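Local coordinates for protein condensin complex subunit 3 (Schizosaccharomyces pombe, PDB 5OQR) that serves as a regulatory subunit of condensin, the complex that converts interphase chromatin into compact, mitotic-like chromosomes, at residues S464-L469 and T489-A494; T546-L551 and A591-I596. All coordinates share one frame; numbering follows the deposited sequence.

Interaction 1: residues S464-L469 and T489-A494; sequences SYVQCL and TLIIPA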
# COMPACT_ATOMS: atom_id res chain seq x y z
N SER A 464 -7.43 0.93 -35.03
CA SER A 464 -6.84 0.13 -33.96
C SER A 464 -5.59 -0.60 -34.45
O SER A 464 -4.65 -0.80 -33.67
CB SER A 464 -7.86 -0.86 -33.42
OG SER A 464 -8.97 -0.18 -32.86
N TYR A 465 -5.57 -1.02 -35.71
CA TYR A 465 -4.36 -1.62 -36.27
C TYR A 465 -3.29 -0.56 -36.48
O TYR A 465 -2.10 -0.83 -36.28
CB TYR A 465 -4.68 -2.32 -37.59
CG TYR A 465 -5.43 -3.62 -37.48
CD1 TYR A 465 -6.19 -3.93 -36.36
CD2 TYR A 465 -5.38 -4.56 -38.50
CE1 TYR A 465 -6.88 -5.12 -36.26
CE2 TYR A 465 -6.06 -5.75 -38.42
CZ TYR A 465 -6.81 -6.03 -37.30
OH TYR A 465 -7.49 -7.22 -37.21
N VAL A 466 -3.68 0.63 -36.91
CA VAL A 466 -2.73 1.73 -37.06
C VAL A 466 -2.14 2.09 -35.71
O VAL A 466 -0.94 2.32 -35.57
CB VAL A 466 -3.42 2.95 -37.71
CG1 VAL A 466 -2.41 4.05 -37.96
CG2 VAL A 466 -4.09 2.55 -39.01
N GLN A 467 -2.99 2.16 -34.68
CA GLN A 467 -2.53 2.50 -33.34
C GLN A 467 -1.47 1.52 -32.86
O GLN A 467 -0.42 1.92 -32.35
CB GLN A 467 -3.72 2.54 -32.39
CG GLN A 467 -3.42 3.11 -31.03
CD GLN A 467 -4.64 3.12 -30.13
OE1 GLN A 467 -5.75 2.84 -30.58
NE2 GLN A 467 -4.45 3.45 -28.86
N CYS A 468 -1.73 0.22 -33.02
CA CYS A 468 -0.77 -0.78 -32.57
C CYS A 468 0.49 -0.78 -33.42
O CYS A 468 1.55 -1.19 -32.95
CB CYS A 468 -1.42 -2.17 -32.59
SG CYS A 468 -2.68 -2.43 -31.35
N LEU A 469 0.39 -0.34 -34.67
CA LEU A 469 1.56 -0.28 -35.54
C LEU A 469 2.60 0.68 -34.97
O LEU A 469 3.75 0.31 -34.74
CB LEU A 469 1.15 0.13 -36.95
CG LEU A 469 2.27 0.56 -37.90
CD1 LEU A 469 3.32 -0.51 -38.05
CD2 LEU A 469 1.70 0.93 -39.26
N THR A 489 -4.23 8.36 -45.69
CA THR A 489 -5.32 7.43 -45.96
C THR A 489 -6.27 7.28 -44.77
O THR A 489 -7.47 7.09 -44.98
CB THR A 489 -4.76 6.06 -46.35
OG1 THR A 489 -3.80 6.22 -47.40
CG2 THR A 489 -5.88 5.15 -46.84
N LEU A 490 -5.76 7.36 -43.54
CA LEU A 490 -6.58 7.00 -42.39
C LEU A 490 -6.58 8.04 -41.28
O LEU A 490 -7.64 8.48 -40.83
CB LEU A 490 -6.12 5.66 -41.83
CG LEU A 490 -6.33 4.49 -42.79
CD1 LEU A 490 -5.06 3.69 -42.93
CD2 LEU A 490 -7.47 3.61 -42.32
N ILE A 491 -5.40 8.45 -40.82
CA ILE A 491 -5.31 9.27 -39.60
C ILE A 491 -5.95 10.63 -39.82
O ILE A 491 -6.85 11.03 -39.08
CB ILE A 491 -3.85 9.39 -39.14
CG1 ILE A 491 -3.34 8.03 -38.67
CG2 ILE A 491 -3.71 10.41 -38.01
CD1 ILE A 491 -1.85 7.93 -38.54
N ILE A 492 -5.48 11.38 -40.82
CA ILE A 492 -6.05 12.70 -41.08
C ILE A 492 -7.54 12.61 -41.39
O ILE A 492 -8.31 13.35 -40.76
CB ILE A 492 -5.26 13.42 -42.19
CG1 ILE A 492 -3.75 13.43 -41.89
CG2 ILE A 492 -5.78 14.84 -42.37
CD1 ILE A 492 -3.36 14.21 -40.66
N PRO A 493 -8.00 11.76 -42.30
CA PRO A 493 -9.46 11.61 -42.47
C PRO A 493 -10.19 11.32 -41.17
O PRO A 493 -11.30 11.83 -40.96
CB PRO A 493 -9.56 10.43 -43.45
CG PRO A 493 -8.28 10.44 -44.19
CD PRO A 493 -7.24 10.91 -43.24
N ALA A 494 -9.60 10.52 -40.29
CA ALA A 494 -10.22 10.24 -39.00
C ALA A 494 -10.25 11.48 -38.12
O ALA A 494 -11.26 11.76 -37.47
CB ALA A 494 -9.49 9.10 -38.31
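Val466 reaches from helix 457-471 to helix 480-495 and meets Leu490 and Ile491 through purely apolar contacts. Its two methyls divide the work. CG1 of Val466 lies 4.0 Å from CD1 of Ile491, while CG2 of Val466 comes to 4.2 Å from CD1 of Leu490. With CG1 anti to the backbone N (chi1 -176°), the valine fork presents one prong to each neighbour, and the side chains meet at a slant. Ile491 does not aim its CB at the valine; an extended outer chain (chi2 165°) brings CD1 across. The backbones stay well apart, with the CA atoms of Val466 and Ile491 8.4 Å from each other. Helix against helix in this way is the mode of packing of a HEAT-repeat solenoid, and 489-494 belongs to HEAT 7. The helix is irregular here: a wider pi-type turn spans 489-491, and the chain kinks at Pro493, whose N has no proton to give to the preceding turn. Regular bonding is seen again at Ala494, whose N lies 2.9 Å from O of Leu490. Further out, Leu490 also packs on Cys462 and Leu463 of helix 457-471. Leu469 turns to Phe419, Cys420 and Leu423 of helix 416-434, and Tyr465 OH bonds to the carbonyl of Leu392.

Interaction 2: residues T546-L551 and A591-I596; sequences TLTDML and AKLLVI
Thr548 and Leu593 mark the nearest backbone approach, 7.2 Å between their CA atoms, where helices 537-554 and 580-597 run almost parallel, their local axes 10.5 Å apart at 7°. Leu593 makes the larger share of the contact on its helix, meeting both Thr548 and Leu551. Its CD2 lies 4.0 Å from CD1 of Leu551, and CD2 is also 4.0 Å from CG2 of Thr548, so one methyl meets side chains a helical turn apart. The side chains of Leu551 and Leu593 run roughly perpendicular to each other. Thr548 offers its methyl rather than its hydroxyl: CG2 is anti to the backbone N, while OG1 folds back to bond the carbonyl of Ile544 in its own helix. The same CG2 of Thr548 touches Lys592 CD at 4.0 Å. A chi1 of 36° with an extended chi2 carries CD to the threonine methyl, and the bend at chi3 (70°) then turns CE and NZ on past it. With Leu593 cut back to an alanine, Leu551 CD1 would probably lose its apolar partner in 591-596, Thr548 CG2 would keep mainly Lys592 CD, and a gap would open between the helices. Lys592 NZ bonds the backbone of another protein chain, and the lysine makes a cation-pi contact with an aromatic side chain there; both carboxylate oxygens of Asp549 bond that chain's backbone. Near-parallel stacking of helices is characteristic of a HEAT-type solenoid; 546-551 belongs to HEAT 8, and the polar groups on both helices are consistent with a binding surface for the other protein.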
# COMPACT_ATOMS: atom_id res chain seq x y z
N THR A 546 -0.25 13.44 -24.84
CA THR A 546 0.49 13.69 -26.07
C THR A 546 1.61 14.71 -25.85
O THR A 546 2.77 14.45 -26.16
CB THR A 546 -0.46 14.18 -27.17
OG1 THR A 546 -1.53 13.24 -27.31
CG2 THR A 546 0.27 14.32 -28.49
N LEU A 547 1.26 15.87 -25.30
CA LEU A 547 2.26 16.91 -25.08
C LEU A 547 3.33 16.46 -24.10
O LEU A 547 4.51 16.76 -24.28
CB LEU A 547 1.57 18.19 -24.60
CG LEU A 547 0.74 18.88 -25.68
CD1 LEU A 547 -0.36 19.73 -25.08
CD2 LEU A 547 1.64 19.74 -26.55
N THR A 548 2.94 15.71 -23.07
CA THR A 548 3.92 15.21 -22.12
C THR A 548 4.87 14.23 -22.78
O THR A 548 6.09 14.27 -22.54
CB THR A 548 3.22 14.55 -20.93
OG1 THR A 548 2.37 15.50 -20.28
CG2 THR A 548 4.24 14.03 -19.92
N ASP A 549 4.35 13.34 -23.63
CA ASP A 549 5.21 12.35 -24.28
C ASP A 549 6.08 12.98 -25.35
O ASP A 549 7.21 12.54 -25.56
CB ASP A 549 4.35 11.23 -24.87
CG ASP A 549 3.90 10.24 -23.82
OD1 ASP A 549 4.03 10.54 -22.61
OD2 ASP A 549 3.40 9.16 -24.19
N MET A 550 5.59 14.01 -26.04
CA MET A 550 6.42 14.70 -27.02
C MET A 550 7.62 15.36 -26.35
O MET A 550 8.72 15.37 -26.90
CB MET A 550 5.59 15.73 -27.78
CG MET A 550 4.57 15.11 -28.72
SD MET A 550 3.77 16.29 -29.83
CE MET A 550 3.04 17.42 -28.68
N LEU A 551 7.43 15.92 -25.15
CA LEU A 551 8.54 16.52 -24.42
C LEU A 551 9.55 15.46 -24.00
O LEU A 551 10.76 15.61 -24.22
CB LEU A 551 8.02 17.28 -23.20
CG LEU A 551 7.33 18.62 -23.48
CD1 LEU A 551 6.59 19.10 -22.25
CD2 LEU A 551 8.34 19.66 -23.92
N ALA A 591 4.78 15.18 -12.63
CA ALA A 591 5.73 14.36 -11.88
C ALA A 591 6.82 13.81 -12.78
O ALA A 591 8.01 13.89 -12.45
CB ALA A 591 4.99 13.23 -11.17
N LYS A 592 6.45 13.23 -13.93
CA LYS A 592 7.46 12.63 -14.79
C LYS A 592 8.27 13.68 -15.54
O LYS A 592 9.46 13.47 -15.79
CB LYS A 592 6.83 11.64 -15.77
CG LYS A 592 5.46 12.01 -16.30
CD LYS A 592 4.99 11.05 -17.39
CE LYS A 592 4.67 9.67 -16.84
NZ LYS A 592 4.28 8.73 -17.92
N LEU A 593 7.65 14.81 -15.90
CA LEU A 593 8.42 15.89 -16.51
C LEU A 593 9.50 16.41 -15.58
O LEU A 593 10.58 16.80 -16.04
CB LEU A 593 7.49 17.03 -16.93
CG LEU A 593 6.55 16.80 -18.11
CD1 LEU A 593 5.69 18.03 -18.33
CD2 LEU A 593 7.33 16.47 -19.37
N LEU A 594 9.24 16.43 -14.27
CA LEU A 594 10.24 16.90 -13.32
C LEU A 594 11.38 15.89 -13.18
O LEU A 594 12.56 16.25 -13.29
CB LEU A 594 9.59 17.17 -11.96
CG LEU A 594 9.24 18.62 -11.62
CD1 LEU A 594 8.57 19.34 -12.77
CD2 LEU A 594 8.34 18.66 -10.40
N VAL A 595 11.04 14.63 -12.92
CA VAL A 595 12.07 13.61 -12.70
C VAL A 595 12.87 13.36 -13.98
O VAL A 595 14.10 13.24 -13.94
CB VAL A 595 11.43 12.32 -12.18
CG1 VAL A 595 12.48 11.23 -12.01
CG2 VAL A 595 10.73 12.57 -10.86
N ILE A 596 12.19 13.26 -15.11
CA ILE A 596 12.85 12.88 -16.36
C ILE A 596 13.59 14.07 -16.96
O ILE A 596 14.74 13.96 -17.38
CB ILE A 596 11.83 12.30 -17.35
CG1 ILE A 596 11.12 11.08 -16.75
CG2 ILE A 596 12.53 11.89 -18.65
CD1 ILE A 596 9.91 10.64 -17.55

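Overall arrangement
Interactions 1 and 2 follow one another along the chain, the first closing before the second opens, and all four segments fall within the C-terminal family region of nuclear condensing complex subunits. Their centres lie 24 Å apart and their nearest atoms about 10 Å, so they do not touch. Both are buried apolar seams on the same side of the chain's centre, 38 Å from it for interaction 1 and 25 Å for interaction 2. They differ in their surroundings: no other protein chain of the assembly touches 464-469 or 489-494, whereas Asp549 and Lys592 of interaction 2 grip the backbone of another protein chain.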